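Local coordinates for protein ricin B lectin (Clostridium thermocellum, PDB 3VSF) that probably hydrolyses beta-1,3-galactan from the chain end as a family 43 exo-beta-1,3-galactanase carrying a galactose-binding beta-trefoil module, at residues A226-C238 with L248-K262. Sequence-based numbering, arbitrary orientation.
Sequences AKLFVGQQREAPC and LITSGCTGWNPNQAK
Two successive bends in Arg234, chi2 -52° and chi3 -60°, curl its guanidinium back over strand 246-251, where Thr250 holds OG1 between its own backbone N and carbonyl carbon (chi1 62°), which puts OG1 close to Arg234 NE. The setting is one blade of the five-bladed beta-propeller of family 43 glycosidases: after the linker from strand 221-228 of the preceding blade, strand 237-241 pairs antiparallel with strand 246-251. Such a junction illustrates how one long polar side chain can tie a linker to a strand and to the loop leading into its neighbour. Arg234 NE donates to Thr250 OG1 at 2.9 Å, close to the guanidinium plane, while NH2 reaches Gln260 O in a long, weak bond of 3.4 Å. The guanidinium is flanked on its two faces by the peptide carbon of Ser251 and by Lys262 CD, both offset toward its rim.

Next in the chain, Glu235 N donates to Ser251 O at 2.9 Å, and Ser251 N donates back to Glu235 O. Further along, Cys238 pairs likewise with Ile249, and the shift of one residue between these pairs is a beta bulge, with Ala236 and Pro237 opposite Thr250. Leu248 spreads its methyls between the two blades: CD1 meets Pro237 CB, and CD2 touches Leu228 CD1 and, more closely, Phe229 CE2, meeting the ring obliquely. In the loop beyond strand 246-251, Cys253 SG accepts from Gln233 NE2 at 3.3 Å, the sulfur lying 18° out of the amide plane.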
loop_
_atom_site.group_PDB
_atom_site.type_symbol
_atom_site.label_atom_id
_atom_site.label_comp_id
_atom_site.label_asym_id
_atom_site.label_seq_id
_atom_site.Cartn_x
_atom_site.Cartn_y
_atom_site.Cartn_z
ATOM N N ALA A 226 -7.835 -2.372 23.886
ATOM C CA ALA A 226 -6.445 -2.735 24.150
ATOM C C ALA A 226 -5.455 -1.632 23.785
ATOM O O ALA A 226 -5.725 -0.796 22.922
ATOM C CB ALA A 226 -6.088 -4.024 23.421
ATOM N N LYS A 227 -4.309 -1.641 24.458
ATOM C CA LYS A 227 -3.196 -0.770 24.103
ATOM C C LYS A 227 -2.208 -1.566 23.258
ATOM O O LYS A 227 -1.755 -2.635 23.666
ATOM C CB LYS A 227 -2.503 -0.237 25.359
ATOM C CG LYS A 227 -3.384 0.635 26.240
ATOM C CD LYS A 227 -2.609 1.164 27.437
ATOM C CE LYS A 227 -3.467 2.081 28.294
ATOM N NZ LYS A 227 -2.709 2.628 29.453
ATOM N N LEU A 228 -1.877 -1.045 22.082
ATOM C CA LEU A 228 -1.056 -1.786 21.130
ATOM C C LEU A 228 0.262 -1.090 20.806
ATOM O O LEU A 228 0.287 0.099 20.487
ATOM C CB LEU A 228 -1.841 -2.031 19.841
ATOM C CG LEU A 228 -3.206 -2.701 20.010
ATOM C CD1 LEU A 228 -3.934 -2.777 18.677
ATOM C CD2 LEU A 228 -3.055 -4.083 20.625
ATOM N N PHE A 229 1.354 -1.845 20.888
ATOM C CA PHE A 229 2.671 -1.348 20.504
ATOM C C PHE A 229 3.072 -0.118 21.311
ATOM O O PHE A 229 3.336 0.946 20.751
ATOM C CB PHE A 229 2.699 -1.034 19.008
ATOM C CG PHE A 229 2.250 -2.177 18.143
ATOM C CD1 PHE A 229 2.541 -3.486 18.496
ATOM C CD2 PHE A 229 1.528 -1.946 16.985
ATOM C CE1 PHE A 229 2.128 -4.541 17.706
ATOM C CE2 PHE A 229 1.110 -2.997 16.191
ATOM C CZ PHE A 229 1.411 -4.295 16.552
ATOM N N VAL A 230 3.121 -0.274 22.630
ATOM C CA VAL A 230 3.439 0.832 23.525
ATOM C C VAL A 230 4.893 1.280 23.387
ATOM O O VAL A 230 5.803 0.457 23.304
ATOM C CB VAL A 230 3.147 0.467 24.996
ATOM C CG1 VAL A 230 1.670 0.163 25.182
ATOM C CG2 VAL A 230 3.997 -0.717 25.432
ATOM N N GLY A 231 5.097 2.594 23.353
ATOM C CA GLY A 231 6.430 3.164 23.278
ATOM C C GLY A 231 7.124 2.946 21.948
ATOM O O GLY A 231 8.274 3.348 21.768
ATOM N N GLN A 232 6.427 2.312 21.011
ATOM C CA GLN A 232 7.005 2.010 19.706
ATOM C C GLN A 232 6.672 3.088 18.676
ATOM O O GLN A 232 7.234 3.108 17.580
ATOM C CB GLN A 232 6.560 0.626 19.230
ATOM C CG GLN A 232 7.028 -0.501 20.145
ATOM C CD GLN A 232 6.477 -1.855 19.746
ATOM O OE1 GLN A 232 5.752 -1.976 18.761
ATOM N NE2 GLN A 232 6.821 -2.883 20.513
ATOM N N GLN A 233 5.754 3.978 19.037
ATOM C CA GLN A 233 5.487 5.181 18.255
ATOM C C GLN A 233 5.066 4.878 16.815
ATOM O O GLN A 233 5.698 5.340 15.865
ATOM C CB GLN A 233 6.720 6.089 18.270
ATOM C CG GLN A 233 6.473 7.517 17.814
ATOM C CD GLN A 233 7.686 8.405 18.024
ATOM O OE1 GLN A 233 8.680 7.987 18.619
ATOM N NE2 GLN A 233 7.611 9.637 17.535
ATOM N N ARG A 234 3.995 4.107 16.661
ATOM C CA ARG A 234 3.470 3.784 15.338
ATOM C C ARG A 234 2.333 4.730 14.960
ATOM O O ARG A 234 1.498 5.074 15.796
ATOM C CB ARG A 234 2.991 2.332 15.285
ATOM C CG ARG A 234 4.053 1.313 15.670
ATOM C CD ARG A 234 5.330 1.518 14.874
ATOM N NE ARG A 234 5.107 1.395 13.437
ATOM C CZ ARG A 234 6.048 1.582 12.518
ATOM N NH1 ARG A 234 7.281 1.906 12.884
ATOM N NH2 ARG A 234 5.757 1.448 11.231
ATOM N N GLU A 235 2.304 5.145 13.697
ATOM C CA GLU A 235 1.304 6.100 13.228
ATOM C C GLU A 235 0.508 5.564 12.041
ATOM O O GLU A 235 0.686 4.420 11.628
ATOM C CB GLU A 235 1.971 7.423 12.848
ATOM C CG GLU A 235 2.904 7.968 13.914
ATOM C CD GLU A 235 2.240 8.062 15.271
ATOM O OE1 GLU A 235 1.091 8.544 15.341
ATOM O OE2 GLU A 235 2.865 7.643 16.268
ATOM N N ALA A 236 -0.369 6.408 11.502
ATOM C CA ALA A 236 -1.200 6.057 10.352
ATOM C C ALA A 236 -1.650 4.597 10.363
ATOM O O ALA A 236 -1.416 3.865 9.401
ATOM C CB ALA A 236 -0.467 6.374 9.058
ATOM N N PRO A 237 -2.312 4.171 11.449
ATOM C CA PRO A 237 -2.702 2.765 11.588
ATOM C C PRO A 237 -3.851 2.376 10.663
ATOM O O PRO A 237 -4.743 3.185 10.405
ATOM C CB PRO A 237 -3.149 2.677 13.048
ATOM C CG PRO A 237 -3.652 4.040 13.357
ATOM C CD PRO A 237 -2.771 4.986 12.587
ATOM N N CYS A 238 -3.816 1.143 10.171
ATOM C CA CYS A 238 -4.891 0.597 9.353
ATOM C C CYS A 238 -5.286 -0.772 9.893
ATOM O O CYS A 238 -4.459 -1.681 9.956
ATOM C CB CYS A 238 -4.453 0.475 7.892
ATOM S SG CYS A 238 -4.007 2.039 7.101
ATOM N N LEU A 248 -2.631 -5.151 11.407
ATOM C CA LEU A 248 -2.469 -3.735 11.704
ATOM C C LEU A 248 -1.282 -3.134 10.956
ATOM O O LEU A 248 -0.134 -3.279 11.373
ATOM C CB LEU A 248 -2.308 -3.520 13.211
ATOM C CG LEU A 248 -2.229 -2.068 13.692
ATOM C CD1 LEU A 248 -3.444 -1.284 13.222
ATOM C CD2 LEU A 248 -2.103 -2.011 15.205
ATOM N N ILE A 249 -1.571 -2.461 9.846
ATOM C CA ILE A 249 -0.542 -1.780 9.071
ATOM C C ILE A 249 -0.299 -0.383 9.630
ATOM O O ILE A 249 -1.213 0.438 9.692
ATOM C CB ILE A 249 -0.926 -1.668 7.583
ATOM C CG1 ILE A 249 -0.784 -3.024 6.885
ATOM C CG2 ILE A 249 -0.057 -0.636 6.887
ATOM C CD1 ILE A 249 -1.786 -4.067 7.335
ATOM N N THR A 250 0.937 -0.118 10.041
ATOM C CA THR A 250 1.282 1.169 10.630
ATOM C C THR A 250 2.443 1.826 9.897
ATOM O O THR A 250 3.063 1.220 9.025
ATOM C CB THR A 250 1.660 1.021 12.114
ATOM O OG1 THR A 250 2.813 0.177 12.233
ATOM C CG2 THR A 250 0.508 0.411 12.899
ATOM N N SER A 251 2.730 3.072 10.257
ATOM C CA SER A 251 3.878 3.784 9.713
ATOM C C SER A 251 4.743 4.295 10.855
ATOM O O SER A 251 4.447 4.054 12.025
ATOM C CB SER A 251 3.425 4.956 8.839
ATOM O OG SER A 251 2.894 6.006 9.628
ATOM N N GLY A 252 5.817 4.995 10.512
ATOM C CA GLY A 252 6.680 5.594 11.509
ATOM C C GLY A 252 6.272 7.028 11.776
ATOM O O GLY A 252 5.394 7.568 11.102
ATOM N N CYS A 253 6.907 7.649 12.763
ATOM C CA CYS A 253 6.613 9.036 13.099
ATOM C C CYS A 253 7.754 9.949 12.663
ATOM O O CYS A 253 8.683 10.208 13.430
ATOM C CB CYS A 253 6.355 9.181 14.598
ATOM S SG CYS A 253 5.710 10.797 15.089
ATOM N N THR A 254 7.681 10.428 11.426
ATOM C CA THR A 254 8.710 11.305 10.879
ATOM C C THR A 254 8.103 12.425 10.039
ATOM O O THR A 254 8.668 12.828 9.023
ATOM C CB THR A 254 9.721 10.523 10.017
ATOM O OG1 THR A 254 9.022 9.783 9.009
ATOM C CG2 THR A 254 10.526 9.561 10.878
ATOM N N GLY A 255 6.949 12.924 10.472
ATOM C CA GLY A 255 6.283 14.017 9.787
ATOM C C GLY A 255 5.972 13.706 8.335
ATOM O O GLY A 255 5.434 12.643 8.021
ATOM N N TRP A 256 6.310 14.637 7.447
ATOM C CA TRP A 256 6.066 14.456 6.020
ATOM C C TRP A 256 6.925 13.337 5.438
ATOM O O TRP A 256 6.476 12.585 4.573
ATOM C CB TRP A 256 6.328 15.752 5.249
ATOM C CG TRP A 256 5.390 16.879 5.572
ATOM C CD1 TRP A 256 5.726 18.184 5.794
ATOM C CD2 TRP A 256 3.965 16.804 5.704
ATOM N NE1 TRP A 256 4.600 18.924 6.057
ATOM C CE2 TRP A 256 3.506 18.102 6.009
ATOM C CE3 TRP A 256 3.033 15.769 5.596
ATOM C CZ2 TRP A 256 2.157 18.389 6.207
ATOM C CZ3 TRP A 256 1.694 16.056 5.794
ATOM C CH2 TRP A 256 1.269 17.354 6.095
ATOM N N ASN A 257 8.161 13.237 5.915
ATOM C CA ASN A 257 9.115 12.267 5.385
ATOM C C ASN A 257 8.587 10.836 5.389
ATOM O O ASN A 257 8.242 10.299 6.441
ATOM C CB ASN A 257 10.435 12.335 6.156
ATOM C CG ASN A 257 11.033 13.727 6.166
ATOM O OD1 ASN A 257 10.663 14.581 5.360
ATOM N ND2 ASN A 257 11.970 13.961 7.078
ATOM N N PRO A 258 8.519 10.214 4.202
ATOM C CA PRO A 258 8.119 8.810 4.083
ATOM C C PRO A 258 9.058 7.919 4.886
ATOM O O PRO A 258 10.243 8.232 4.997
ATOM C CB PRO A 258 8.279 8.528 2.588
ATOM C CG PRO A 258 8.149 9.862 1.934
ATOM C CD PRO A 258 8.770 10.833 2.890
ATOM N N ASN A 259 8.538 6.827 5.436
ATOM C CA ASN A 259 9.343 5.936 6.262
ATOM C C ASN A 259 8.973 4.467 6.086
ATOM O O ASN A 259 8.103 4.127 5.286
ATOM C CB ASN A 259 9.228 6.326 7.733
ATOM C CG ASN A 259 7.789 6.400 8.200
ATOM O OD1 ASN A 259 7.109 5.382 8.308
ATOM N ND2 ASN A 259 7.319 7.609 8.481
ATOM N N GLN A 260 9.638 3.602 6.844
ATOM C CA GLN A 260 9.402 2.166 6.765
ATOM C C GLN A 260 8.066 1.773 7.386
ATOM O O GLN A 260 7.885 1.866 8.600
ATOM C CB GLN A 260 10.535 1.402 7.455
ATOM C CG GLN A 260 10.341 -0.107 7.484
ATOM C CD GLN A 260 10.441 -0.733 6.106
ATOM O OE1 GLN A 260 11.492 -0.685 5.464
ATOM N NE2 GLN A 260 9.344 -1.321 5.643
ATOM N N ALA A 261 7.132 1.334 6.548
ATOM C CA ALA A 261 5.849 0.844 7.035
ATOM C C ALA A 261 6.010 -0.562 7.599
ATOM O O ALA A 261 6.863 -1.325 7.149
ATOM C CB ALA A 261 4.819 0.856 5.920
ATOM N N LYS A 262 5.189 -0.899 8.587
ATOM C CA LYS A 262 5.252 -2.216 9.212
ATOM C C LYS A 262 3.855 -2.785 9.430
ATOM O O LYS A 262 2.859 -2.075 9.295
ATOM C CB LYS A 262 6.006 -2.144 10.540
ATOM C CG LYS A 262 7.431 -1.629 10.417
ATOM C CD LYS A 262 8.144 -1.635 11.759
ATOM C CE LYS A 262 9.566 -1.116 11.631
ATOM N NZ LYS A 262 10.293 -1.169 12.928
#